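Local coordinates for carbohydrate binding protein (Flavobacterium johnsoniae, PDB 3HZB) that binds calcium ions through a betagamma-crystallin domain of a larger, probably secreted protein that is thought to bind carbohydrate, at residues Leu51-Asn56 against Asn72-Asp77; Val5-Asn10 against Asn35-Ser40; Ile20-Leu25 against Ser81-Ala86; Cys9-Phe14 against Asp67-Asn72. All coordinates share one frame; numbering follows the deposited sequence.

Interaction 1 of 4, residues Leu51-Asn56 against Asn72-Asp77. With CA (calcium ion), chain L; CA (calcium ion), chain M.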
# COMPACT_ATOMS: atom_id res chain seq x y z
N LEU B 51 15.02 -2.98 1.63
CA LEU B 51 15.54 -3.96 0.69
C LEU B 51 17.05 -3.84 0.57
O LEU B 51 17.60 -2.75 0.66
CB LEU B 51 14.91 -3.77 -0.69
CG LEU B 51 13.38 -3.63 -0.76
CD1 LEU B 51 12.97 -3.48 -2.22
CD2 LEU B 51 12.71 -4.84 -0.14
N TYR B 52 17.71 -4.98 0.36
CA TYR B 52 19.15 -5.01 0.19
C TYR B 52 19.51 -5.75 -1.10
O TYR B 52 18.90 -6.77 -1.43
CB TYR B 52 19.81 -5.72 1.38
CG TYR B 52 19.62 -5.01 2.70
CD1 TYR B 52 20.56 -4.08 3.17
CD2 TYR B 52 18.49 -5.24 3.48
CE1 TYR B 52 20.37 -3.41 4.38
CE2 TYR B 52 18.29 -4.56 4.69
CZ TYR B 52 19.24 -3.65 5.13
OH TYR B 52 19.04 -2.99 6.32
N GLN B 53 20.49 -5.23 -1.82
CA GLN B 53 20.92 -5.86 -3.06
C GLN B 53 21.57 -7.21 -2.79
O GLN B 53 21.35 -8.16 -3.52
CB GLN B 53 21.92 -4.96 -3.80
CG GLN B 53 21.33 -3.72 -4.45
CD GLN B 53 20.54 -4.03 -5.71
OE1 GLN B 53 20.92 -4.89 -6.51
NE2 GLN B 53 19.44 -3.30 -5.91
N ASP B 54 22.37 -7.31 -1.74
CA ASP B 54 23.05 -8.57 -1.47
C ASP B 54 22.50 -9.30 -0.26
O ASP B 54 21.71 -8.74 0.50
CB ASP B 54 24.55 -8.32 -1.30
CG ASP B 54 25.17 -7.63 -2.50
OD1 ASP B 54 24.71 -7.87 -3.64
OD2 ASP B 54 26.13 -6.85 -2.32
N ASP B 55 22.91 -10.55 -0.09
CA ASP B 55 22.45 -11.35 1.04
C ASP B 55 23.07 -10.78 2.32
O ASP B 55 24.03 -10.01 2.27
CB ASP B 55 22.86 -12.81 0.86
CG ASP B 55 22.21 -13.75 1.86
OD1 ASP B 55 21.26 -13.32 2.56
OD2 ASP B 55 22.63 -14.92 1.95
N ASN B 56 22.51 -11.16 3.46
CA ASN B 56 23.01 -10.72 4.74
C ASN B 56 23.04 -9.20 4.87
O ASN B 56 23.93 -8.63 5.51
CB ASN B 56 24.39 -11.32 4.99
CG ASN B 56 24.37 -12.83 4.92
OD1 ASN B 56 23.54 -13.47 5.57
ND2 ASN B 56 25.27 -13.41 4.14
N ASN B 72 11.56 -0.94 -9.80
CA ASN B 72 12.24 -0.39 -10.97
C ASN B 72 13.40 -1.27 -11.43
O ASN B 72 13.68 -2.31 -10.84
CB ASN B 72 12.71 1.04 -10.68
CG ASN B 72 13.72 1.12 -9.55
OD1 ASN B 72 13.97 2.19 -9.01
ND2 ASN B 72 14.31 -0.02 -9.20
N THR B 73 14.07 -0.83 -12.49
CA THR B 73 15.19 -1.58 -13.06
C THR B 73 16.31 -1.86 -12.07
O THR B 73 17.00 -2.88 -12.18
CB THR B 73 15.80 -0.82 -14.26
OG1 THR B 73 14.78 -0.56 -15.22
CG2 THR B 73 16.89 -1.66 -14.91
N THR B 74 16.50 -0.97 -11.10
CA THR B 74 17.54 -1.13 -10.11
C THR B 74 17.20 -2.18 -9.05
O THR B 74 18.09 -2.83 -8.51
CB THR B 74 17.82 0.21 -9.38
OG1 THR B 74 18.24 1.19 -10.33
CG2 THR B 74 18.92 0.04 -8.34
N TRP B 75 15.91 -2.35 -8.78
CA TRP B 75 15.52 -3.30 -7.75
C TRP B 75 14.73 -4.53 -8.16
O TRP B 75 14.64 -5.48 -7.39
CB TRP B 75 14.76 -2.57 -6.64
CG TRP B 75 15.67 -1.71 -5.86
CD1 TRP B 75 15.94 -0.39 -6.06
CD2 TRP B 75 16.51 -2.14 -4.78
NE1 TRP B 75 16.90 0.04 -5.17
CE2 TRP B 75 17.27 -1.01 -4.38
CE3 TRP B 75 16.71 -3.36 -4.12
CZ2 TRP B 75 18.21 -1.08 -3.34
CZ3 TRP B 75 17.64 -3.42 -3.09
CH2 TRP B 75 18.37 -2.28 -2.71
N ASN B 76 14.16 -4.52 -9.36
CA ASN B 76 13.38 -5.67 -9.80
C ASN B 76 14.28 -6.88 -10.03
O ASN B 76 15.31 -6.78 -10.71
CB ASN B 76 12.63 -5.36 -11.09
CG ASN B 76 11.74 -6.49 -11.52
OD1 ASN B 76 10.84 -6.90 -10.77
ND2 ASN B 76 11.97 -7.02 -12.71
N ASP B 77 13.90 -8.02 -9.46
CA ASP B 77 14.67 -9.25 -9.59
C ASP B 77 16.11 -9.05 -9.12
O ASP B 77 17.04 -9.58 -9.72
CB ASP B 77 14.68 -9.72 -11.04
CG ASP B 77 13.31 -10.10 -11.53
OD1 ASP B 77 12.45 -10.38 -10.67
OD2 ASP B 77 13.08 -10.14 -12.76
CA CA L . 10.06 -11.24 -10.59
CA CA M . 20.87 -9.57 -5.52
O HOH W 1 21.63 -7.41 -6.87
O HOH W 2 10.51 -10.35 -13.03
O HOH W 3 10.83 -13.58 -11.44
O HOH W 4 8.19 -11.53 -12.62
O HOH W 5 22.51 -10.60 -7.56

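Interaction 2 of 4, residues Val5-Asn10 against Asn35-Ser40. With CA (calcium ion), chain L; CA (calcium ion), chain M.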
# COMPACT_ATOMS: atom_id res chain seq x y z
N VAL B 5 5.60 -10.04 -0.19
CA VAL B 5 6.45 -9.84 -1.34
C VAL B 5 5.99 -10.79 -2.44
O VAL B 5 5.77 -11.97 -2.20
CB VAL B 5 7.93 -10.09 -0.99
CG1 VAL B 5 8.37 -9.07 0.04
CG2 VAL B 5 8.12 -11.51 -0.44
N TYR B 6 5.85 -10.26 -3.65
CA TYR B 6 5.38 -11.06 -4.77
C TYR B 6 6.42 -11.30 -5.84
O TYR B 6 7.28 -10.46 -6.10
CB TYR B 6 4.16 -10.41 -5.42
CG TYR B 6 2.99 -10.20 -4.49
CD1 TYR B 6 2.97 -9.13 -3.60
CD2 TYR B 6 1.90 -11.07 -4.50
CE1 TYR B 6 1.89 -8.91 -2.75
CE2 TYR B 6 0.81 -10.87 -3.65
CZ TYR B 6 0.82 -9.79 -2.78
OH TYR B 6 -0.24 -9.57 -1.92
N LYS B 7 6.30 -12.47 -6.48
CA LYS B 7 7.20 -12.85 -7.54
C LYS B 7 7.01 -11.96 -8.76
O LYS B 7 7.97 -11.57 -9.38
CB LYS B 7 6.96 -14.32 -7.93
CG LYS B 7 7.94 -14.86 -8.97
CD LYS B 7 7.58 -16.29 -9.36
CE LYS B 7 8.61 -16.90 -10.30
NZ LYS B 7 9.89 -17.19 -9.59
N ASP B 8 5.77 -11.64 -9.10
CA ASP B 8 5.49 -10.80 -10.26
C ASP B 8 4.99 -9.40 -9.91
O ASP B 8 4.61 -9.13 -8.78
CB ASP B 8 4.45 -11.46 -11.17
CG ASP B 8 4.92 -12.79 -11.72
OD1 ASP B 8 6.14 -13.00 -11.81
OD2 ASP B 8 4.05 -13.62 -12.06
N CYS B 9 4.98 -8.53 -10.92
CA CYS B 9 4.48 -7.18 -10.73
C CYS B 9 2.97 -7.23 -10.54
O CYS B 9 2.34 -8.25 -10.82
CB CYS B 9 4.86 -6.32 -11.95
SG CYS B 9 6.60 -5.77 -11.81
N ASN B 10 2.39 -6.14 -10.03
CA ASN B 10 0.95 -6.07 -9.80
C ASN B 10 0.45 -7.05 -8.75
O ASN B 10 -0.67 -7.56 -8.84
CB ASN B 10 0.21 -6.29 -11.12
CG ASN B 10 0.44 -5.17 -12.10
OD1 ASN B 10 0.35 -5.36 -13.32
ND2 ASN B 10 0.74 -3.98 -11.59
N ASN B 35 15.87 -15.72 -4.63
CA ASN B 35 16.84 -14.65 -4.77
C ASN B 35 16.59 -13.94 -6.11
O ASN B 35 16.11 -14.57 -7.05
CB ASN B 35 18.25 -15.25 -4.76
CG ASN B 35 19.32 -14.19 -4.84
OD1 ASN B 35 20.13 -14.17 -5.78
ND2 ASN B 35 19.35 -13.31 -3.85
N ASP B 36 16.91 -12.65 -6.18
CA ASP B 36 16.75 -11.87 -7.41
C ASP B 36 15.46 -12.26 -8.11
O ASP B 36 15.47 -12.59 -9.30
CB ASP B 36 17.93 -12.14 -8.36
CG ASP B 36 19.24 -11.65 -7.80
OD1 ASP B 36 19.21 -11.08 -6.70
OD2 ASP B 36 20.29 -11.83 -8.46
N ASP B 37 14.35 -12.19 -7.39
CA ASP B 37 13.07 -12.62 -7.94
C ASP B 37 11.87 -11.75 -7.57
O ASP B 37 10.89 -11.71 -8.31
CB ASP B 37 12.81 -14.06 -7.46
CG ASP B 37 11.70 -14.76 -8.23
OD1 ASP B 37 10.80 -15.32 -7.58
OD2 ASP B 37 11.75 -14.77 -9.47
N ILE B 38 11.91 -11.06 -6.44
CA ILE B 38 10.79 -10.23 -6.03
C ILE B 38 10.53 -9.07 -7.00
O ILE B 38 11.48 -8.44 -7.48
CB ILE B 38 11.01 -9.68 -4.60
CG1 ILE B 38 11.05 -10.85 -3.61
CG2 ILE B 38 9.89 -8.71 -4.23
CD1 ILE B 38 11.45 -10.46 -2.19
N SER B 39 9.26 -8.81 -7.30
CA SER B 39 8.89 -7.74 -8.22
C SER B 39 7.88 -6.72 -7.69
O SER B 39 7.78 -5.61 -8.21
CB SER B 39 8.36 -8.32 -9.52
OG SER B 39 9.43 -8.85 -10.27
N SER B 40 7.11 -7.09 -6.68
CA SER B 40 6.16 -6.15 -6.10
C SER B 40 5.97 -6.47 -4.62
O SER B 40 6.30 -7.58 -4.17
CB SER B 40 4.82 -6.17 -6.85
OG SER B 40 4.15 -7.41 -6.77
CA CA L . 10.06 -11.24 -10.59
CA CA M . 20.87 -9.57 -5.52
O HOH W 4 8.19 -11.53 -12.62
O HOH W 5 22.51 -10.60 -7.56
O HOH W 3 10.83 -13.58 -11.44
O HOH W 2 10.51 -10.35 -13.03
O HOH W 1 21.63 -7.41 -6.87

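Interaction 3 of 4, residues Ile20-Leu25 against Ser81-Ala86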
# COMPACT_ATOMS: atom_id res chain seq x y z
N ILE B 20 7.69 -8.31 11.35
CA ILE B 20 8.84 -7.59 11.87
C ILE B 20 10.01 -8.56 12.02
O ILE B 20 9.84 -9.66 12.54
CB ILE B 20 8.53 -6.96 13.25
CG1 ILE B 20 7.54 -5.81 13.08
CG2 ILE B 20 9.82 -6.49 13.91
CD1 ILE B 20 8.09 -4.64 12.27
N GLY B 21 11.19 -8.15 11.56
CA GLY B 21 12.34 -9.02 11.68
C GLY B 21 13.29 -8.93 10.50
O GLY B 21 13.06 -8.18 9.55
N ASP B 22 14.36 -9.72 10.56
CA ASP B 22 15.37 -9.71 9.50
C ASP B 22 15.33 -11.00 8.68
O ASP B 22 15.30 -12.10 9.23
CB ASP B 22 16.75 -9.52 10.11
CG ASP B 22 16.84 -8.27 10.97
OD1 ASP B 22 16.29 -7.23 10.55
OD2 ASP B 22 17.46 -8.32 12.06
N TYR B 23 15.34 -10.84 7.36
CA TYR B 23 15.29 -11.97 6.46
C TYR B 23 16.47 -12.06 5.51
O TYR B 23 16.54 -11.32 4.53
CB TYR B 23 14.01 -11.92 5.62
CG TYR B 23 12.72 -12.03 6.40
CD1 TYR B 23 12.24 -10.95 7.14
CD2 TYR B 23 11.99 -13.22 6.41
CE1 TYR B 23 11.06 -11.05 7.86
CE2 TYR B 23 10.81 -13.33 7.14
CZ TYR B 23 10.35 -12.24 7.86
OH TYR B 23 9.18 -12.34 8.57
N ASN B 24 17.42 -12.95 5.80
CA ASN B 24 18.53 -13.14 4.88
C ASN B 24 17.97 -14.06 3.79
O ASN B 24 16.82 -14.48 3.87
CB ASN B 24 19.77 -13.74 5.57
CG ASN B 24 19.49 -15.04 6.31
OD1 ASN B 24 20.34 -15.52 7.06
ND2 ASN B 24 18.32 -15.62 6.10
N LEU B 25 18.76 -14.36 2.76
CA LEU B 25 18.26 -15.20 1.69
C LEU B 25 17.79 -16.57 2.20
O LEU B 25 16.80 -17.11 1.72
CB LEU B 25 19.33 -15.38 0.61
CG LEU B 25 18.90 -16.14 -0.65
CD1 LEU B 25 17.66 -15.51 -1.27
CD2 LEU B 25 20.05 -16.13 -1.65
N SER B 81 18.06 -9.87 0.31
CA SER B 81 17.76 -9.90 1.73
C SER B 81 16.87 -8.72 2.07
O SER B 81 16.87 -7.70 1.37
CB SER B 81 19.04 -9.90 2.59
OG SER B 81 19.85 -8.77 2.36
N ILE B 82 16.08 -8.87 3.13
CA ILE B 82 15.13 -7.84 3.54
C ILE B 82 15.01 -7.74 5.04
O ILE B 82 15.17 -8.73 5.76
CB ILE B 82 13.72 -8.16 3.00
CG1 ILE B 82 13.75 -8.29 1.48
CG2 ILE B 82 12.73 -7.10 3.43
CD1 ILE B 82 12.44 -8.77 0.88
N ARG B 83 14.71 -6.54 5.52
CA ARG B 83 14.50 -6.30 6.93
C ARG B 83 13.21 -5.51 7.04
O ARG B 83 13.01 -4.52 6.33
CB ARG B 83 15.67 -5.51 7.54
CG ARG B 83 16.97 -6.31 7.59
CD ARG B 83 18.08 -5.49 8.19
NE ARG B 83 17.78 -5.10 9.57
CZ ARG B 83 17.97 -3.88 10.05
NH1 ARG B 83 18.46 -2.93 9.25
NH2 ARG B 83 17.68 -3.61 11.31
N VAL B 84 12.32 -6.00 7.90
CA VAL B 84 11.03 -5.37 8.12
C VAL B 84 11.10 -4.67 9.47
O VAL B 84 11.45 -5.28 10.47
CB VAL B 84 9.90 -6.43 8.15
CG1 VAL B 84 8.56 -5.76 8.37
CG2 VAL B 84 9.89 -7.21 6.83
N ILE B 85 10.78 -3.37 9.47
CA ILE B 85 10.81 -2.58 10.69
C ILE B 85 9.55 -1.72 10.83
O ILE B 85 8.80 -1.53 9.87
CB ILE B 85 12.03 -1.63 10.71
CG1 ILE B 85 11.93 -0.62 9.56
CG2 ILE B 85 13.32 -2.44 10.59
CD1 ILE B 85 13.06 0.38 9.52
N ALA B 86 9.32 -1.19 12.02
CA ALA B 86 8.16 -0.35 12.26
C ALA B 86 8.32 0.95 11.48
O ALA B 86 9.44 1.39 11.20
CB ALA B 86 8.02 -0.05 13.74
O HOH W 6 13.98 -5.87 11.73
O HOH W 7 17.70 -5.70 13.31

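Interaction 4 of 4, residues Cys9-Phe14 against Asp67-Asn72. With CA (calcium ion), chain K.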
# COMPACT_ATOMS: atom_id res chain seq x y z
N CYS B 9 4.98 -8.53 -10.92
CA CYS B 9 4.48 -7.18 -10.73
C CYS B 9 2.97 -7.23 -10.54
O CYS B 9 2.34 -8.25 -10.82
CB CYS B 9 4.86 -6.32 -11.95
SG CYS B 9 6.60 -5.77 -11.81
N ASN B 10 2.39 -6.14 -10.03
CA ASN B 10 0.95 -6.07 -9.80
C ASN B 10 0.45 -7.05 -8.75
O ASN B 10 -0.67 -7.56 -8.84
CB ASN B 10 0.21 -6.29 -11.12
CG ASN B 10 0.44 -5.17 -12.10
OD1 ASN B 10 0.35 -5.36 -13.32
ND2 ASN B 10 0.74 -3.98 -11.59
N TYR B 11 1.29 -7.33 -7.75
CA TYR B 11 0.92 -8.21 -6.65
C TYR B 11 0.37 -9.57 -7.08
O TYR B 11 -0.70 -9.99 -6.63
CB TYR B 11 -0.09 -7.50 -5.75
CG TYR B 11 0.22 -6.02 -5.57
CD1 TYR B 11 -0.60 -5.04 -6.13
CD2 TYR B 11 1.37 -5.62 -4.89
CE1 TYR B 11 -0.28 -3.68 -6.03
CE2 TYR B 11 1.70 -4.27 -4.79
CZ TYR B 11 0.88 -3.30 -5.36
OH TYR B 11 1.24 -1.97 -5.29
N THR B 12 1.11 -10.25 -7.95
CA THR B 12 0.72 -11.56 -8.44
C THR B 12 1.93 -12.49 -8.40
O THR B 12 3.05 -12.04 -8.17
CB THR B 12 0.20 -11.49 -9.90
OG1 THR B 12 1.22 -10.97 -10.75
CG2 THR B 12 -1.03 -10.58 -9.98
N GLY B 13 1.70 -13.78 -8.63
CA GLY B 13 2.79 -14.74 -8.60
C GLY B 13 3.04 -15.22 -7.18
O GLY B 13 2.44 -14.71 -6.24
N PHE B 14 3.93 -16.19 -7.02
CA PHE B 14 4.24 -16.73 -5.70
C PHE B 14 4.52 -15.61 -4.71
O PHE B 14 5.31 -14.71 -4.99
CB PHE B 14 5.46 -17.64 -5.76
CG PHE B 14 5.71 -18.37 -4.48
CD1 PHE B 14 5.07 -19.57 -4.21
CD2 PHE B 14 6.55 -17.83 -3.51
CE1 PHE B 14 5.24 -20.22 -2.99
CE2 PHE B 14 6.73 -18.47 -2.29
CZ PHE B 14 6.08 -19.67 -2.03
N ASP B 67 2.73 0.31 -0.78
CA ASP B 67 2.64 -0.69 -1.85
C ASP B 67 3.39 -0.26 -3.10
O ASP B 67 3.26 0.88 -3.55
CB ASP B 67 1.17 -0.95 -2.23
CG ASP B 67 0.35 -1.50 -1.09
OD1 ASP B 67 0.95 -2.02 -0.12
OD2 ASP B 67 -0.89 -1.44 -1.17
N ASN B 68 4.18 -1.17 -3.65
CA ASN B 68 4.94 -0.91 -4.87
C ASN B 68 4.54 -2.02 -5.84
O ASN B 68 4.89 -3.18 -5.63
CB ASN B 68 6.44 -0.96 -4.60
CG ASN B 68 7.26 -0.47 -5.77
OD1 ASN B 68 7.10 -0.94 -6.90
ND2 ASN B 68 8.15 0.49 -5.51
N SER B 69 3.81 -1.66 -6.88
CA SER B 69 3.32 -2.63 -7.85
C SER B 69 4.34 -3.19 -8.83
O SER B 69 4.06 -4.16 -9.52
CB SER B 69 2.15 -2.03 -8.64
OG SER B 69 2.59 -0.90 -9.37
N CYS B 70 5.52 -2.58 -8.91
CA CYS B 70 6.53 -3.06 -9.85
C CYS B 70 7.85 -2.35 -9.59
O CYS B 70 8.01 -1.19 -9.96
CB CYS B 70 6.06 -2.79 -11.28
SG CYS B 70 6.66 -3.91 -12.60
N LEU B 71 8.78 -3.04 -8.94
CA LEU B 71 10.08 -2.47 -8.64
C LEU B 71 10.74 -1.98 -9.92
O LEU B 71 10.52 -2.54 -11.00
CB LEU B 71 10.96 -3.50 -7.95
CG LEU B 71 10.41 -3.99 -6.61
CD1 LEU B 71 11.26 -5.13 -6.08
CD2 LEU B 71 10.38 -2.83 -5.62
N ASN B 72 11.56 -0.94 -9.80
CA ASN B 72 12.24 -0.39 -10.97
C ASN B 72 13.40 -1.27 -11.43
O ASN B 72 13.68 -2.31 -10.84
CB ASN B 72 12.71 1.04 -10.68
CG ASN B 72 13.72 1.12 -9.55
OD1 ASN B 72 13.97 2.19 -9.01
ND2 ASN B 72 14.31 -0.02 -9.20
CA CA K . -0.95 -1.19 1.90
O HOH W 8 -1.10 -3.88 2.90

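Interaction 1 of 4, residues Leu51-Asn56 against Asn72-Asp77
Gln53 and Trp75 mark the nearest approach of the two backbones, with 7.6 Å from Gln53 CA to Trp75 CA; no backbone hydrogen bond joins the segments, and side chains bridge the interval. The one hydrogen bond across runs from Gln53 NE2 to Thr74 O at 3.0 Å, with an N-H...O angle of 152° and the donor tilted from the carbonyl plane. The Gln53 chain bends at chi2 (-74°), which brings CD close to Trp75 CZ3. NE2 lies 3.1 Å above one face of the Trp75 ring, displaced toward its rim, with CE3 at 3.3 Å from NE2. The amide and ring planes stand 57° apart, so this is a tilted amide over the indole and not a parallel stack. Leu51 supplies the apolar part: its CB is 3.7 Å from Trp75 CZ3. Tyr52 CA lies at the ring edge, in the indole plane. Gln53 also ties this packing to a calcium site, since its backbone O binds one ion at 2.5 Å while its OE1 accepts a hydrogen bond from a water on the same ion. Asp36, Lys78 and Ser80 complete the protein ligands of that site. At the far end of 72-77, Asp77 OD1 binds the second calcium ion at 2.5 Å. Within the second Greek key motif, the contact lays the loop between strands 60-64 and 81-86 against strand 47-52 and the corner that follows it; Trp75 also touches Thr62 of strand 60-64, and Leu51 reaches Ile64 there and Ile82 of strand 81-86.

Interaction 2 of 4, residues Val5-Asn10 against Asn35-Ser40
Lys7 reaches Asp37 with its side chain while the backbones of the two residues share a calcium ion. From CB, 4.0 Å from Asp37 OD1, the chain runs extended: CG is anti to the backbone N (chi1 -175°) and comes within 3.2 Å of Asp37 OD1, and CD and CE continue past the same oxygen. A bend at chi4 (71°) then turns NZ in to the carboxylate. There NZ forms a salt bridge, meeting Asp37 OD1 at 2.9 Å on the syn side, 21° out of the carboxylate plane, with a weak bond to OD2. Asp37 OD2 also accepts a hydrogen bond from a calcium-bound water. The ion itself is held by Lys7 O, Asp37 O and Ser39 OG, with Asp77 OD1 and three waters completing the shell; this is a calcium site of the betagamma-crystallin domain, built where strand 3-6 turns a corner beside the loop leading into strand 40-43. A classic beta bulge sets Ser39 and Ser40 together opposite Tyr6: Ser39 N donates to Tyr6 O at 2.8 Å, Ser40 N bonds weakly to the same oxygen, and Tyr6 N donates to Ser40 O at 2.8 Å. Ser40 OG donates to Asp8 O at 2.7 Å, in the carbonyl plane. Ser39 OG, besides binding calcium, is hydrogen-bonded to Asn76 OD1. On the apolar side, Val5 CB packs against Ile38 CD1 at 3.7 Å.

Interaction 3 of 4, residues Ile20-Leu25 against Ser81-Ala86
An antiparallel strand pair at one margin of the four-stranded sheet joins Ile20-Leu25 to Ser81-Ala86, with axes 4.7 Å apart and N-to-C directions at 171°. Gly21 with Val84 and Tyr23 with Ile82 are hydrogen-bonded pairs, each closed by two backbone bonds; Asp22 with Arg83 is the non-hydrogen-bonded pair between them. The salt bridge forms at this middle pair. The Asp22 and Arg83 side chains lie side by side, pointing the same way, and the arginine, bent at chi3 (61°), puts NE 2.8 Å from Asp22 OD1. The oxygen lies close to the guanidinium plane, whereas NE approaches it from 55° above the carboxylate plane, and the two flat groups are steeply inclined to each other. A water bridges Asp22 OD2 to Arg83 NH2, and a second bridges Asp22 OD1 to Val84 O, extending the polar link. Arg83 NH1 is hydrogen-bonded to Tyr52 OH on the next strand. Across the other face, Tyr23 CE1 touches Val84 CG2 at 4.1 Å, while Ile82 O lies in the plane of the tyrosine ring, at its edge. Tyr23 OH is hydrogen-bonded to Thr19 N. Ile20 CD1 packs against the backbone of Ile85, whose C is 3.6 Å from it. At Gly21 a CB would collide with the preceding carbonyl O, so the conformation suits glycine. A strand of the first Greek key joining the sheet of the second is typical of a betagamma-crystallin domain.

Interaction 4 of 4, residues Cys9-Phe14 against Asp67-Asn72
Cys9 and Cys70 are joined by a disulfide, SG to SG 2.0 Å, whose S-S torsion of 80° sets the two CB-SG bonds nearly perpendicular when viewed down the S-S bond. The two sulfurs leave their backbones differently: Cys9 SG is anti to its carbonyl carbon, whereas Cys70 SG lies anti to its backbone N. Next to this covalent link, Asn10 N donates to Ser69 O at 2.6 Å, nearly straight at 172° and in the carbonyl plane. The Asn10 side chain starts away from the other segment, yet its ND2 comes back to 3.8 Å from Ser69 CB. Tyr11 approaches with its hydroxyl end: OH reaches Asp67 CB at 3.2 Å and Ser69 CB at 3.5 Å, and CE2 comes to 3.5 Å from Asn68 O. The Tyr11 and Asp67 side chains cross at about a right angle, ring and carboxylate planes 65° apart. Asp67 turns its carboxylate to a third calcium ion, with OD1 at 2.9 Å; Ile43 O and the matching Asp67 and Ile43 of the second subunit share that ion, placing it between the two copies. On the 67-72 side, Asn68 OD1 accepts from Cys70 N, an Asx turn that shapes the loop carrying the cysteine. The contact thus links the loop between strands 3-6 and 15-18 to the loop between strands 60-64 and 81-86, and strand 40-43 packs against the second loop, Arg42 touching Asp67 and Leu41 touching Leu71.

Overall arrangement
Interactions 1 and 2 jointly build two calcium sites: each ion takes ligands from both contacts, whose centres are about 10 Å apart, and Asp77 N lies 3.2 Å from Ile38 O, a probable hydrogen bond between them. Interaction 4 lies closest to interaction 2, centres about 6 Å apart, sharing Cys9 and Asn10; Ser39 O to Leu71 N at 2.8 Å joins them further, and interaction 4 adds the ion at the subunit interface. Interaction 3 lies on the opposite side of the chain's centre from interactions 2 and 4, yet it meets interaction 1 through Asp54 O and Ser81 OG at 2.6 Å, and interaction 2 through the core contact of Ile38 CD1 with Ile82 CD1 at 3.6 Å.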